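Local coordinates for protein importin-95 (Chaetomium thermophilum, PDB 4XRI) that probably carries protein cargo into the nucleus as a flexible HEAT-repeat transport receptor of the importin-beta family, and probably binds a small GTPase, at residues Asn183-Leu186 against Thr187-Gln191; Asn228-Met231 against Gln232-Glu236; Thr734-Ala737 against Gln738-Gln742; Tyr696-Gly699 against Asn700-Ser703. The protein carries 2 engineered substitutions. All coordinates share one frame; numbering follows the deposited sequence.

Contact 1 (Asn183-Leu186 against Thr187-Gln191)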
ATOM      1  N   ASN A 183     -20.448  -2.444  31.626  1.00 46.34           N
ATOM      2  CA  ASN A 183     -19.921  -1.794  32.820  1.00 53.89           C
ATOM      3  C   ASN A 183     -19.185  -2.768  33.731  1.00 43.91           C
ATOM      4  O   ASN A 183     -18.179  -2.414  34.348  1.00 45.97           O
ATOM      5  CB  ASN A 183     -21.040  -1.111  33.602  1.00 56.14           C
ATOM      6  CG  ASN A 183     -20.514  -0.293  34.766  1.00 67.93           C
ATOM      7  OD1 ASN A 183     -20.504  -0.750  35.909  1.00 66.72           O
ATOM      8  ND2 ASN A 183     -20.065   0.923  34.477  1.00 77.53           N
ATOM      9  N   ALA A 184     -19.694  -3.993  33.809  1.00 43.49           N
ATOM     10  CA  ALA A 184     -19.078  -5.028  34.632  1.00 48.28           C
ATOM     11  C   ALA A 184     -17.685  -5.367  34.113  1.00 50.77           C
ATOM     12  O   ALA A 184     -16.740  -5.519  34.890  1.00 51.47           O
ATOM     13  CB  ALA A 184     -19.948  -6.274  34.663  1.00 41.62           C
ATOM     14  N   ILE A 185     -17.571  -5.480  32.795  1.00 46.02           N
ATOM     15  CA  ILE A 185     -16.296  -5.764  32.150  1.00 49.33           C
ATOM     16  C   ILE A 185     -15.316  -4.610  32.335  1.00 46.80           C
ATOM     17  O   ILE A 185     -14.159  -4.817  32.706  1.00 46.43           O
ATOM     18  CB  ILE A 185     -16.485  -6.040  30.650  1.00 53.00           C
ATOM     19  CG1 ILE A 185     -17.227  -7.361  30.449  1.00 48.52           C
ATOM     20  CG2 ILE A 185     -15.143  -6.074  29.941  1.00 52.96           C
ATOM     21  CD1 ILE A 185     -17.631  -7.614  29.013  1.00 51.22           C
ATOM     22  N   LEU A 186     -15.790  -3.394  32.082  1.00 50.69           N
ATOM     23  CA  LEU A 186     -14.961  -2.201  32.217  1.00 50.04           C
ATOM     24  C   LEU A 186     -14.462  -2.033  33.648  1.00 48.76           C
ATOM     25  O   LEU A 186     -13.301  -1.689  33.876  1.00 48.65           O
ATOM     26  CB  LEU A 186     -15.736  -0.955  31.786  1.00 53.50           C
ATOM     27  CG  LEU A 186     -14.984   0.368  31.947  1.00 65.94           C
ATOM     28  CD1 LEU A 186     -13.711   0.359  31.113  1.00 63.57           C
ATOM     29  CD2 LEU A 186     -15.872   1.548  31.574  1.00 74.34           C
ATOM     30  N   THR A 187     -15.346  -2.281  34.607  1.00 45.39           N
ATOM     31  CA  THR A 187     -14.989  -2.176  36.017  1.00 48.21           C
ATOM     32  C   THR A 187     -13.900  -3.184  36.369  1.00 48.08           C
ATOM     33  O   THR A 187     -12.951  -2.864  37.084  1.00 46.68           O
ATOM     34  CB  THR A 187     -16.213  -2.400  36.927  1.00 52.07           C
ATOM     35  OG1 THR A 187     -17.155  -1.337  36.735  1.00 57.60           O
ATOM     36  CG2 THR A 187     -15.798  -2.432  38.388  1.00 52.99           C
ATOM     37  N   ALA A 188     -14.036  -4.397  35.842  1.00 48.40           N
ATOM     38  CA  ALA A 188     -13.097  -5.475  36.135  1.00 46.70           C
ATOM     39  C   ALA A 188     -11.695  -5.171  35.610  1.00 43.76           C
ATOM     40  O   ALA A 188     -10.705  -5.391  36.311  1.00 39.60           O
ATOM     41  CB  ALA A 188     -13.600  -6.789  35.553  1.00 48.96           C
ATOM     42  N   VAL A 189     -11.606  -4.664  34.383  1.00 39.46           N
ATOM     43  CA  VAL A 189     -10.304  -4.421  33.770  1.00 39.78           C
ATOM     44  C   VAL A 189      -9.631  -3.174  34.346  1.00 45.13           C
ATOM     45  O   VAL A 189      -8.411  -3.144  34.511  1.00 49.62           O
ATOM     46  CB  VAL A 189     -10.409  -4.293  32.227  1.00 47.99           C
ATOM     47  CG1 VAL A 189     -11.087  -5.528  31.646  1.00 42.26           C
ATOM     48  CG2 VAL A 189     -11.149  -3.035  31.816  1.00 55.70           C
ATOM     49  N   VAL A 190     -10.423  -2.155  34.671  1.00 43.56           N
ATOM     50  CA  VAL A 190      -9.874  -0.916  35.211  1.00 46.11           C
ATOM     51  C   VAL A 190      -9.396  -1.137  36.640  1.00 49.12           C
ATOM     52  O   VAL A 190      -8.301  -0.705  37.015  1.00 52.13           O
ATOM     53  CB  VAL A 190     -10.903   0.232  35.187  1.00 47.78           C
ATOM     54  CG1 VAL A 190     -10.432   1.394  36.056  1.00 50.82           C
ATOM     55  CG2 VAL A 190     -11.142   0.696  33.762  1.00 52.38           C
ATOM     56  N   GLN A 191     -10.218  -1.814  37.434  1.00 47.43           N
ATOM     57  CA  GLN A 191      -9.851  -2.113  38.814  1.00 47.72           C
ATOM     58  C   GLN A 191      -8.638  -3.029  38.872  1.00 50.60           C
ATOM     59  O   GLN A 191      -7.835  -2.955  39.799  1.00 45.93           O
ATOM     60  CB  GLN A 191     -11.020  -2.749  39.565  1.00 54.87           C
ATOM     61  CG  GLN A 191     -12.116  -1.764  39.934  1.00 59.88           C
ATOM     62  CD  GLN A 191     -13.202  -2.383  40.793  1.00 69.04           C
ATOM     63  OE1 GLN A 191     -13.251  -3.600  40.979  1.00 73.80           O
ATOM     64  NE2 GLN A 191     -14.083  -1.541  41.326  1.00 64.49           N
TER

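Contact 2 (Asn228-Met231 against Gln232-Glu236)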
ATOM      1  N   ASN A 228     -13.123   9.792  31.843  1.00 46.13           N
ATOM      2  CA  ASN A 228     -12.225  10.110  32.948  1.00 54.68           C
ATOM      3  C   ASN A 228     -11.794   8.866  33.720  1.00 54.97           C
ATOM      4  O   ASN A 228     -10.656   8.772  34.178  1.00 55.86           O
ATOM      5  CB  ASN A 228     -12.890  11.108  33.897  1.00 60.21           C
ATOM      6  CG  ASN A 228     -13.081  12.473  33.264  1.00 68.71           C
ATOM      7  OD1 ASN A 228     -12.150  13.041  32.691  1.00 67.01           O
ATOM      8  ND2 ASN A 228     -14.294  13.004  33.357  1.00 77.85           N
ATOM      9  N   TYR A 229     -12.721   7.921  33.857  1.00 55.29           N
ATOM     10  CA  TYR A 229     -12.465   6.634  34.495  1.00 56.96           C
ATOM     11  C   TYR A 229     -11.276   5.940  33.842  1.00 53.29           C
ATOM     12  O   TYR A 229     -10.275   5.642  34.494  1.00 57.30           O
ATOM     13  CB  TYR A 229     -13.723   5.758  34.411  1.00 57.51           C
ATOM     14  CG  TYR A 229     -13.747   4.543  35.315  1.00 55.65           C
ATOM     15  CD1 TYR A 229     -13.931   3.268  34.791  1.00 56.74           C
ATOM     16  CD2 TYR A 229     -13.608   4.670  36.692  1.00 49.15           C
ATOM     17  CE1 TYR A 229     -13.969   2.151  35.612  1.00 59.73           C
ATOM     18  CE2 TYR A 229     -13.643   3.559  37.521  1.00 56.11           C
ATOM     19  CZ  TYR A 229     -13.822   2.304  36.974  1.00 57.59           C
ATOM     20  OH  TYR A 229     -13.856   1.201  37.797  1.00 58.20           O
ATOM     21  N   ILE A 230     -11.396   5.713  32.539  1.00 49.98           N
ATOM     22  CA  ILE A 230     -10.370   5.042  31.754  1.00 47.56           C
ATOM     23  C   ILE A 230      -9.074   5.848  31.687  1.00 45.41           C
ATOM     24  O   ILE A 230      -7.988   5.302  31.872  1.00 43.17           O
ATOM     25  CB  ILE A 230     -10.872   4.769  30.328  1.00 46.68           C
ATOM     26  CG1 ILE A 230     -12.050   3.796  30.374  1.00 54.58           C
ATOM     27  CG2 ILE A 230      -9.754   4.230  29.456  1.00 42.26           C
ATOM     28  CD1 ILE A 230     -12.815   3.696  29.075  1.00 50.32           C
ATOM     29  N   MET A 231      -9.193   7.147  31.438  1.00 44.19           N
ATOM     30  CA  MET A 231      -8.015   7.999  31.303  1.00 40.94           C
ATOM     31  C   MET A 231      -7.222   8.088  32.605  1.00 39.87           C
ATOM     32  O   MET A 231      -5.991   8.161  32.584  1.00 43.73           O
ATOM     33  CB  MET A 231      -8.416   9.402  30.837  1.00 39.25           C
ATOM     34  CG  MET A 231      -8.977   9.444  29.418  1.00 41.04           C
ATOM     35  SD  MET A 231      -7.875   8.679  28.212  1.00 44.70           S
ATOM     36  CE  MET A 231      -6.517   9.845  28.213  1.00 49.61           C
ATOM     37  N   GLN A 232      -7.920   8.072  33.737  1.00 45.03           N
ATOM     38  CA  GLN A 232      -7.247   8.161  35.027  1.00 47.47           C
ATOM     39  C   GLN A 232      -6.341   6.957  35.266  1.00 48.08           C
ATOM     40  O   GLN A 232      -5.187   7.113  35.655  1.00 41.36           O
ATOM     41  CB  GLN A 232      -8.264   8.289  36.164  1.00 51.11           C
ATOM     42  CG  GLN A 232      -7.648   8.590  37.530  1.00 61.54           C
ATOM     43  CD  GLN A 232      -7.162   7.345  38.250  1.00 68.62           C
ATOM     44  OE1 GLN A 232      -7.732   6.264  38.101  1.00 72.13           O
ATOM     45  NE2 GLN A 232      -6.097   7.491  39.029  1.00 71.74           N
ATOM     46  N   VAL A 233      -6.867   5.759  35.026  1.00 46.75           N
ATOM     47  CA  VAL A 233      -6.114   4.539  35.284  1.00 41.15           C
ATOM     48  C   VAL A 233      -4.982   4.366  34.271  1.00 40.86           C
ATOM     49  O   VAL A 233      -3.928   3.828  34.600  1.00 40.88           O
ATOM     50  CB  VAL A 233      -7.034   3.284  35.276  1.00 42.38           C
ATOM     51  CG1 VAL A 233      -7.472   2.914  33.874  1.00 43.81           C
ATOM     52  CG2 VAL A 233      -6.325   2.113  35.931  1.00 41.30           C
ATOM     53  N   VAL A 234      -5.191   4.840  33.046  1.00 39.65           N
ATOM     54  CA  VAL A 234      -4.168   4.716  32.013  1.00 39.17           C
ATOM     55  C   VAL A 234      -2.994   5.640  32.325  1.00 38.19           C
ATOM     56  O   VAL A 234      -1.834   5.236  32.249  1.00 38.60           O
ATOM     57  CB  VAL A 234      -4.719   5.045  30.609  1.00 38.77           C
ATOM     58  CG1 VAL A 234      -3.584   5.142  29.603  1.00 38.99           C
ATOM     59  CG2 VAL A 234      -5.722   3.991  30.168  1.00 37.69           C
ATOM     60  N   CYS A 235      -3.309   6.882  32.679  1.00 37.82           N
ATOM     61  CA  CYS A 235      -2.293   7.870  33.022  1.00 42.81           C
ATOM     62  C   CYS A 235      -1.490   7.421  34.238  1.00 45.04           C
ATOM     63  O   CYS A 235      -0.269   7.585  34.293  1.00 46.27           O
ATOM     64  CB  CYS A 235      -2.937   9.234  33.285  1.00 42.87           C
ATOM     65  SG  CYS A 235      -3.569  10.058  31.799  1.00 43.01           S
ATOM     66  N   GLU A 236      -2.196   6.846  35.206  1.00 43.56           N
ATOM     67  CA  GLU A 236      -1.588   6.306  36.415  1.00 48.33           C
ATOM     68  C   GLU A 236      -0.601   5.192  36.085  1.00 45.46           C
ATOM     69  O   GLU A 236       0.493   5.119  36.649  1.00 38.65           O
ATOM     70  CB  GLU A 236      -2.680   5.785  37.358  1.00 59.08           C
ATOM     71  CG  GLU A 236      -2.174   5.063  38.595  1.00 55.78           C
ATOM     72  CD  GLU A 236      -3.306   4.600  39.501  1.00 63.19           C
ATOM     73  OE1 GLU A 236      -3.748   5.397  40.358  1.00 61.85           O
ATOM     74  OE2 GLU A 236      -3.758   3.442  39.355  1.00 60.02           O
TER

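Contact 3 (Thr734-Ala737 against Gln738-Gln742)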
ATOM      1  N   THR A 734     -23.163  -7.454 -31.102  1.00 39.28           N
ATOM      2  CA  THR A 734     -24.176  -8.163 -30.326  1.00 39.77           C
ATOM      3  C   THR A 734     -23.609  -8.685 -29.008  1.00 31.05           C
ATOM      4  O   THR A 734     -24.178  -8.451 -27.940  1.00 39.18           O
ATOM      5  CB  THR A 734     -24.772  -9.344 -31.113  1.00 41.23           C
ATOM      6  OG1 THR A 734     -25.443  -8.850 -32.277  1.00 43.04           O
ATOM      7  CG2 THR A 734     -25.765 -10.105 -30.248  1.00 38.08           C
ATOM      8  N   ILE A 735     -22.486  -9.387 -29.096  1.00 33.57           N
ATOM      9  CA  ILE A 735     -21.831  -9.957 -27.924  1.00 39.67           C
ATOM     10  C   ILE A 735     -21.316  -8.886 -26.964  1.00 37.90           C
ATOM     11  O   ILE A 735     -21.580  -8.937 -25.765  1.00 41.42           O
ATOM     12  CB  ILE A 735     -20.652 -10.859 -28.330  1.00 43.07           C
ATOM     13  CG1 ILE A 735     -21.161 -12.135 -29.000  1.00 55.22           C
ATOM     14  CG2 ILE A 735     -19.802 -11.200 -27.115  1.00 42.61           C
ATOM     15  CD1 ILE A 735     -20.053 -12.979 -29.588  1.00 59.51           C
ATOM     16  N   VAL A 736     -20.581  -7.916 -27.497  1.00 44.11           N
ATOM     17  CA  VAL A 736     -19.943  -6.894 -26.670  1.00 36.09           C
ATOM     18  C   VAL A 736     -20.965  -6.001 -25.966  1.00 35.47           C
ATOM     19  O   VAL A 736     -20.800  -5.666 -24.789  1.00 37.20           O
ATOM     20  CB  VAL A 736     -18.988  -6.019 -27.510  1.00 33.34           C
ATOM     21  CG1 VAL A 736     -18.494  -4.829 -26.707  1.00 29.19           C
ATOM     22  CG2 VAL A 736     -17.813  -6.850 -28.009  1.00 29.66           C
ATOM     23  N   ALA A 737     -22.017  -5.624 -26.685  1.00 34.34           N
ATOM     24  CA  ALA A 737     -23.092  -4.824 -26.099  1.00 38.39           C
ATOM     25  C   ALA A 737     -23.734  -5.571 -24.939  1.00 41.43           C
ATOM     26  O   ALA A 737     -24.067  -4.986 -23.910  1.00 36.95           O
ATOM     27  CB  ALA A 737     -24.138  -4.475 -27.151  1.00 43.73           C
ATOM     28  N   GLN A 738     -23.892  -6.876 -25.127  1.00 36.97           N
ATOM     29  CA  GLN A 738     -24.398  -7.774 -24.100  1.00 36.78           C
ATOM     30  C   GLN A 738     -23.524  -7.711 -22.847  1.00 37.32           C
ATOM     31  O   GLN A 738     -24.027  -7.592 -21.731  1.00 42.05           O
ATOM     32  CB  GLN A 738     -24.460  -9.201 -24.652  1.00 46.18           C
ATOM     33  CG  GLN A 738     -24.994 -10.250 -23.707  1.00 56.26           C
ATOM     34  CD  GLN A 738     -25.207 -11.587 -24.406  1.00 52.61           C
ATOM     35  OE1 GLN A 738     -25.956 -11.680 -25.380  1.00 58.94           O
ATOM     36  NE2 GLN A 738     -24.543 -12.622 -23.916  1.00 52.26           N
ATOM     37  N   VAL A 739     -22.214  -7.783 -23.050  1.00 36.21           N
ATOM     38  CA  VAL A 739     -21.246  -7.722 -21.962  1.00 40.02           C
ATOM     39  C   VAL A 739     -21.262  -6.358 -21.274  1.00 41.65           C
ATOM     40  O   VAL A 739     -21.257  -6.271 -20.042  1.00 39.92           O
ATOM     41  CB  VAL A 739     -19.822  -8.015 -22.470  1.00 47.44           C
ATOM     42  CG1 VAL A 739     -18.805  -7.785 -21.365  1.00 44.44           C
ATOM     43  CG2 VAL A 739     -19.735  -9.431 -23.013  1.00 43.91           C
ATOM     44  N   LEU A 740     -21.285  -5.299 -22.077  1.00 34.01           N
ATOM     45  CA  LEU A 740     -21.302  -3.935 -21.553  1.00 36.50           C
ATOM     46  C   LEU A 740     -22.521  -3.674 -20.676  1.00 39.54           C
ATOM     47  O   LEU A 740     -22.419  -3.032 -19.631  1.00 39.88           O
ATOM     48  CB  LEU A 740     -21.266  -2.921 -22.700  1.00 30.04           C
ATOM     49  CG  LEU A 740     -20.015  -2.867 -23.582  1.00 41.13           C
ATOM     50  CD1 LEU A 740     -20.185  -1.920 -24.757  1.00 45.18           C
ATOM     51  CD2 LEU A 740     -18.813  -2.473 -22.740  1.00 34.54           C
ATOM     52  N   GLN A 741     -23.672  -4.180 -21.109  1.00 37.21           N
ATOM     53  CA  GLN A 741     -24.918  -3.997 -20.372  1.00 42.94           C
ATOM     54  C   GLN A 741     -24.885  -4.734 -19.038  1.00 44.96           C
ATOM     55  O   GLN A 741     -25.355  -4.217 -18.025  1.00 50.96           O
ATOM     56  CB  GLN A 741     -26.110  -4.470 -21.208  1.00 44.57           C
ATOM     57  CG  GLN A 741     -26.444  -3.548 -22.367  1.00 49.56           C
ATOM     58  CD  GLN A 741     -27.504  -4.119 -23.292  1.00 52.83           C
ATOM     59  OE1 GLN A 741     -27.579  -5.329 -23.503  1.00 53.21           O
ATOM     60  NE2 GLN A 741     -28.339  -3.243 -23.842  1.00 47.87           N
ATOM     61  N   GLN A 742     -24.319  -5.937 -19.042  1.00 38.95           N
ATOM     62  CA  GLN A 742     -24.165  -6.716 -17.819  1.00 45.62           C
ATOM     63  C   GLN A 742     -23.214  -6.022 -16.853  1.00 42.79           C
ATOM     64  O   GLN A 742     -23.482  -5.933 -15.653  1.00 40.46           O
ATOM     65  CB  GLN A 742     -23.654  -8.123 -18.139  1.00 53.66           C
ATOM     66  CG  GLN A 742     -23.382  -8.992 -16.918  1.00 69.17           C
ATOM     67  CD  GLN A 742     -21.903  -9.093 -16.576  1.00 77.60           C
ATOM     68  OE1 GLN A 742     -21.068  -8.392 -17.149  1.00 80.66           O
ATOM     69  NE2 GLN A 742     -21.576  -9.975 -15.637  1.00 73.34           N
TER

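Contact 4 (Tyr696-Gly699 against Asn700-Ser703)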
ATOM      1  N   TYR A 696      -9.569 -14.059 -27.373  1.00 37.14           N
ATOM      2  CA  TYR A 696      -8.875 -14.174 -26.093  1.00 38.91           C
ATOM      3  C   TYR A 696      -9.515 -13.297 -25.022  1.00 42.05           C
ATOM      4  O   TYR A 696      -9.673 -13.719 -23.875  1.00 39.28           O
ATOM      5  CB  TYR A 696      -7.395 -13.814 -26.243  1.00 35.75           C
ATOM      6  CG  TYR A 696      -6.535 -14.966 -26.710  1.00 37.10           C
ATOM      7  CD1 TYR A 696      -6.112 -15.945 -25.820  1.00 38.37           C
ATOM      8  CD2 TYR A 696      -6.146 -15.076 -28.038  1.00 46.07           C
ATOM      9  CE1 TYR A 696      -5.325 -16.999 -26.239  1.00 40.64           C
ATOM     10  CE2 TYR A 696      -5.361 -16.130 -28.466  1.00 44.68           C
ATOM     11  CZ  TYR A 696      -4.952 -17.086 -27.562  1.00 46.66           C
ATOM     12  OH  TYR A 696      -4.171 -18.136 -27.982  1.00 51.41           O
ATOM     13  N   LEU A 697      -9.880 -12.076 -25.401  1.00 37.23           N
ATOM     14  CA  LEU A 697     -10.515 -11.146 -24.473  1.00 34.15           C
ATOM     15  C   LEU A 697     -11.861 -11.680 -23.995  1.00 39.64           C
ATOM     16  O   LEU A 697     -12.143 -11.690 -22.795  1.00 34.35           O
ATOM     17  CB  LEU A 697     -10.694  -9.774 -25.123  1.00 35.84           C
ATOM     18  CG  LEU A 697      -9.415  -9.012 -25.484  1.00 36.49           C
ATOM     19  CD1 LEU A 697      -9.752  -7.730 -26.224  1.00 33.07           C
ATOM     20  CD2 LEU A 697      -8.585  -8.711 -24.242  1.00 32.04           C
ATOM     21  N   LEU A 698     -12.687 -12.125 -24.938  1.00 36.93           N
ATOM     22  CA  LEU A 698     -13.987 -12.698 -24.608  1.00 39.06           C
ATOM     23  C   LEU A 698     -13.819 -13.982 -23.808  1.00 34.62           C
ATOM     24  O   LEU A 698     -14.621 -14.286 -22.928  1.00 37.34           O
ATOM     25  CB  LEU A 698     -14.798 -12.973 -25.875  1.00 40.14           C
ATOM     26  CG  LEU A 698     -15.265 -11.744 -26.655  1.00 39.62           C
ATOM     27  CD1 LEU A 698     -15.851 -12.151 -27.998  1.00 36.79           C
ATOM     28  CD2 LEU A 698     -16.273 -10.947 -25.841  1.00 41.51           C
ATOM     29  N   GLY A 699     -12.770 -14.734 -24.125  1.00 35.46           N
ATOM     30  CA  GLY A 699     -12.465 -15.953 -23.401  1.00 36.51           C
ATOM     31  C   GLY A 699     -12.129 -15.675 -21.948  1.00 42.93           C
ATOM     32  O   GLY A 699     -12.504 -16.435 -21.059  1.00 40.62           O
ATOM     33  N   ASN A 700     -11.422 -14.574 -21.713  1.00 36.89           N
ATOM     34  CA  ASN A 700     -11.072 -14.152 -20.363  1.00 37.03           C
ATOM     35  C   ASN A 700     -12.312 -13.803 -19.553  1.00 41.38           C
ATOM     36  O   ASN A 700     -12.363 -14.029 -18.344  1.00 42.19           O
ATOM     37  CB  ASN A 700     -10.128 -12.948 -20.406  1.00 43.68           C
ATOM     38  CG  ASN A 700      -9.569 -12.593 -19.040  1.00 54.11           C
ATOM     39  OD1 ASN A 700     -10.284 -12.097 -18.167  1.00 55.27           O
ATOM     40  ND2 ASN A 700      -8.279 -12.837 -18.853  1.00 55.14           N
ATOM     41  N   LEU A 701     -13.312 -13.248 -20.231  1.00 39.12           N
ATOM     42  CA  LEU A 701     -14.538 -12.818 -19.570  1.00 42.03           C
ATOM     43  C   LEU A 701     -15.350 -14.001 -19.061  1.00 40.42           C
ATOM     44  O   LEU A 701     -16.166 -13.852 -18.153  1.00 45.23           O
ATOM     45  CB  LEU A 701     -15.387 -11.963 -20.514  1.00 32.90           C
ATOM     46  CG  LEU A 701     -14.837 -10.568 -20.822  1.00 41.83           C
ATOM     47  CD1 LEU A 701     -15.798  -9.788 -21.710  1.00 41.75           C
ATOM     48  CD2 LEU A 701     -14.548  -9.803 -19.536  1.00 40.66           C
ATOM     49  N   ARG A 702     -15.138 -15.178 -19.643  1.00 36.00           N
ATOM     50  CA  ARG A 702     -15.757 -16.387 -19.109  1.00 46.42           C
ATOM     51  C   ARG A 702     -15.046 -16.806 -17.836  1.00 47.42           C
ATOM     52  O   ARG A 702     -13.932 -17.322 -17.872  1.00 52.35           O
ATOM     53  CB  ARG A 702     -15.747 -17.518 -20.137  1.00 61.57           C
ATOM     54  CG  ARG A 702     -16.789 -17.312 -21.207  1.00 77.39           C
ATOM     55  CD  ARG A 702     -17.188 -18.584 -21.919  1.00 89.84           C
ATOM     56  NE  ARG A 702     -16.103 -19.114 -22.734  1.00 91.75           N
ATOM     57  CZ  ARG A 702     -15.600 -18.506 -23.806  1.00 88.75           C
ATOM     58  NH1 ARG A 702     -16.073 -17.326 -24.204  1.00 79.86           N
ATOM     59  NH2 ARG A 702     -14.605 -19.073 -24.475  1.00 90.70           N
ATOM     60  N   SER A 703     -15.707 -16.568 -16.710  1.00 51.67           N
ATOM     61  CA  SER A 703     -15.085 -16.714 -15.404  1.00 50.76           C
ATOM     62  C   SER A 703     -16.094 -17.180 -14.364  1.00 55.21           C
ATOM     63  O   SER A 703     -17.303 -17.073 -14.564  1.00 55.18           O
ATOM     64  CB  SER A 703     -14.451 -15.387 -14.973  1.00 46.76           C
ATOM     65  OG  SER A 703     -13.838 -15.498 -13.701  1.00 53.46           O
TER

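Contact 1 (Asn183-Leu186 against Thr187-Gln191)
Thr187 reaches back one helical turn to Asn183 and grips its carbonyl oxygen twice. The amide N of Thr187 donates to Asn183 O at 2.8 Å, as in any alpha helix. The hydroxyl OG1 of Thr187 donates to the same Asn183 O, also at 2.8 Å. The two donors arrive from opposite faces of the carbonyl plane. The hydroxyl lies beside the backbone N of its own residue (chi1 -66°), which carries it back over the preceding turn. This is a common way for a threonine inside a helix to satisfy its hydroxyl. OD1 of Asn183 stands 3.5 Å from Thr187 OG1, where the two side chains cross at a slant. A valine here would probably leave Asn183 O with the amide bond alone and press a methyl group against it.

The other backbone bonds follow the same i to i+4 pattern. Ala188 N donates to Ala184 O, Val189 N to Ile185 O, and Val190 N to Leu186 O.

The apolar contacts lie on the buried faces of the helix. Leu186 and Val190 run side by side, and Leu186 CD1 meets Val190 CG2 at 3.7 Å. With CG of Leu186 anti to the backbone N (chi1 177°), the side chain comes alongside Val190, and CD1 is the branch that makes this contact. Ile185 CG2 and Val189 CG1 touch more loosely, at 4.4 Å.

The two pairs face different neighbouring helices of the HEAT-repeat solenoid. Leu186 and Val190 pack on helix 224-238, where they meet Glu226 and Val233. Ile185 and Val189 face helix 153-168 through Ile163 and Leu160, and Ile185 also touches Val145 of helix 140-150.

Contact 2 (Asn228-Met231 against Gln232-Glu236)
Ile230 and Val234 make a local i to i+4 packing contact on the buried side of helix 224-238. Their side chains lie alongside each other and point the same way, with Ile230 CG2 4.1 Å from Val234 CG2. In Val234 the CG2 methyl is beside the backbone N, and it also sits 3.1 Å from Ile230 O.

Backbone bonds carry the rest of the turn. Gln232 N donates to Asn228 O, Val234 N to Ile230 O, and Cys235 N to Met231 O at 3.0 Å. The bond from Val233 N to Tyr229 O is weak, at 3.5 Å, so the helix is slightly stretched there. Val233 places CG1 between its backbone N and carbonyl carbon (chi1 73°). This methyl then presses on Ile230 O at 3.2 Å.

The helix is one of those that make up the HEAT-repeat alpha solenoid, and its residues face several neighbours. Met231 bends at chi2 and chi3, which folds the thioether back on itself; its side chain touches Leu253 of helix 243-260 and Leu272 of helix 265-280. Asn228 OD1 is hydrogen-bonded to Tyr267 OH.

A polar strip runs along the solvent side. Gln232 leaves the backbone with CG anti to N and then bends at chi2, which turns its amide toward Glu236. NE2 of Gln232 makes a weak hydrogen bond to Glu236 OE1, at 3.4 Å. The same OE1 forms a salt bridge with Lys195, so the lysine is likely to be the stronger partner of this carboxylate.

Contact 3 (Thr734-Ala737 against Gln738-Gln742)
Val736 and Leu740 are joined by a regular alpha-helical bond, Leu740 N to Val736 O at 2.8 Å, and the same i to i+4 pattern links Gln738 to Thr734, Val739 to Ile735 and Gln741 to Ala737. The side chains of Val736 and Leu740 lie alongside each other and point the same way. Leu740 CG is set beside its backbone N (chi1 -65°), which leans the isobutyl group back toward the previous turn. There Leu740 CD1 meets Val736 CG1 at 3.9 Å. Leu740 CG itself sits 3.1 Å from Val736 O, so the leucine covers this carbonyl as well as the valine methyl.

In the HEAT-repeat solenoid this is a buried face of helix 730-743. Leu740 packs on Trp771 and Ile774 of helix 754-780, while Val736 reaches Phe718 of helix 711-725. Losing the isobutyl group of Leu740 to an alanine would probably open a gap against Trp771 and leave Val736 CG1 without its neighbour along the helix.

Beside this pair, the CG2 methyls of Ile735 and Val739 approach loosely, at 4.5 Å. Val739 CG2 also comes to 3.3 Å from Ile735 O.

Gln738 and Gln741 meet the preceding turn through their aliphatic carbons. Gln738 rests CB at 3.1 Å from Ile735 O, and its extended chain then runs outward. Gln741 also holds CG beside its backbone N, and CG lies 3.2 Å from Ala737 O. The amide of Gln741 turns to a different partner, with NE2 making a weak hydrogen bond to Ser793 OG. Tyr790 touches both Ala737 and Gln741.

Contact 4 (Tyr696-Gly699 against Asn700-Ser703)
Arg702 folds back onto Gly699 through two torsions: chi1 (-76°) puts CG beside the backbone N, and chi3 (-68°) bends the chain. The guanidinium thus lays one face over the CA of Gly699, with Arg702 CZ 4.1 Å from that Gly699 CA. NH1 of Arg702 also stands 3.6 Å from Leu698 O, at an oblique angle. A positive group near these last carbonyls would probably suit the negative end of the helix dipole.

The backbone changes character here. Asn700 N still donates to Tyr696 O in the alpha-helical manner, at 2.9 Å. Arg702 N instead bonds to Gly699 O, only three residues back, at 3.2 Å. It approaches from above the carbonyl plane, 69° out of it. Its bond to Leu698 O is weak. The backbone of Arg702 then leaves the helical course.

Leu698 CD2 and Leu701 CD1 touch at 4.3 Å on the apolar side. This side of helix 690-701 faces helix 730-743, where Leu698 meets Ile735 and Leu701 meets Val739. Leu697 packs on Ile721 of helix 711-725, and Asn700 OD1 is hydrogen-bonded to Asn708 ND2 in the following loop.

Along the chain the order is contact 1, contact 2, contact 4, contact 3. They form two pairs. Contacts 1 and 2 lie on helices 182-193 and 224-238, with centres about 12 Å apart, and touch through Val190 CG1 and Tyr229 CZ at 3.6 Å. Contacts 4 and 3 lie on helices 690-701 and 730-743, with centres about 13 Å apart, and touch through apolar side chains. The pairs are far apart: the centres of contacts 2 and 3 are about 61 Å from each other, on opposite sides of the chain's centre. Each pair thus joins two nearby helices, consistent with a solenoid in which each helix packs on its near neighbours.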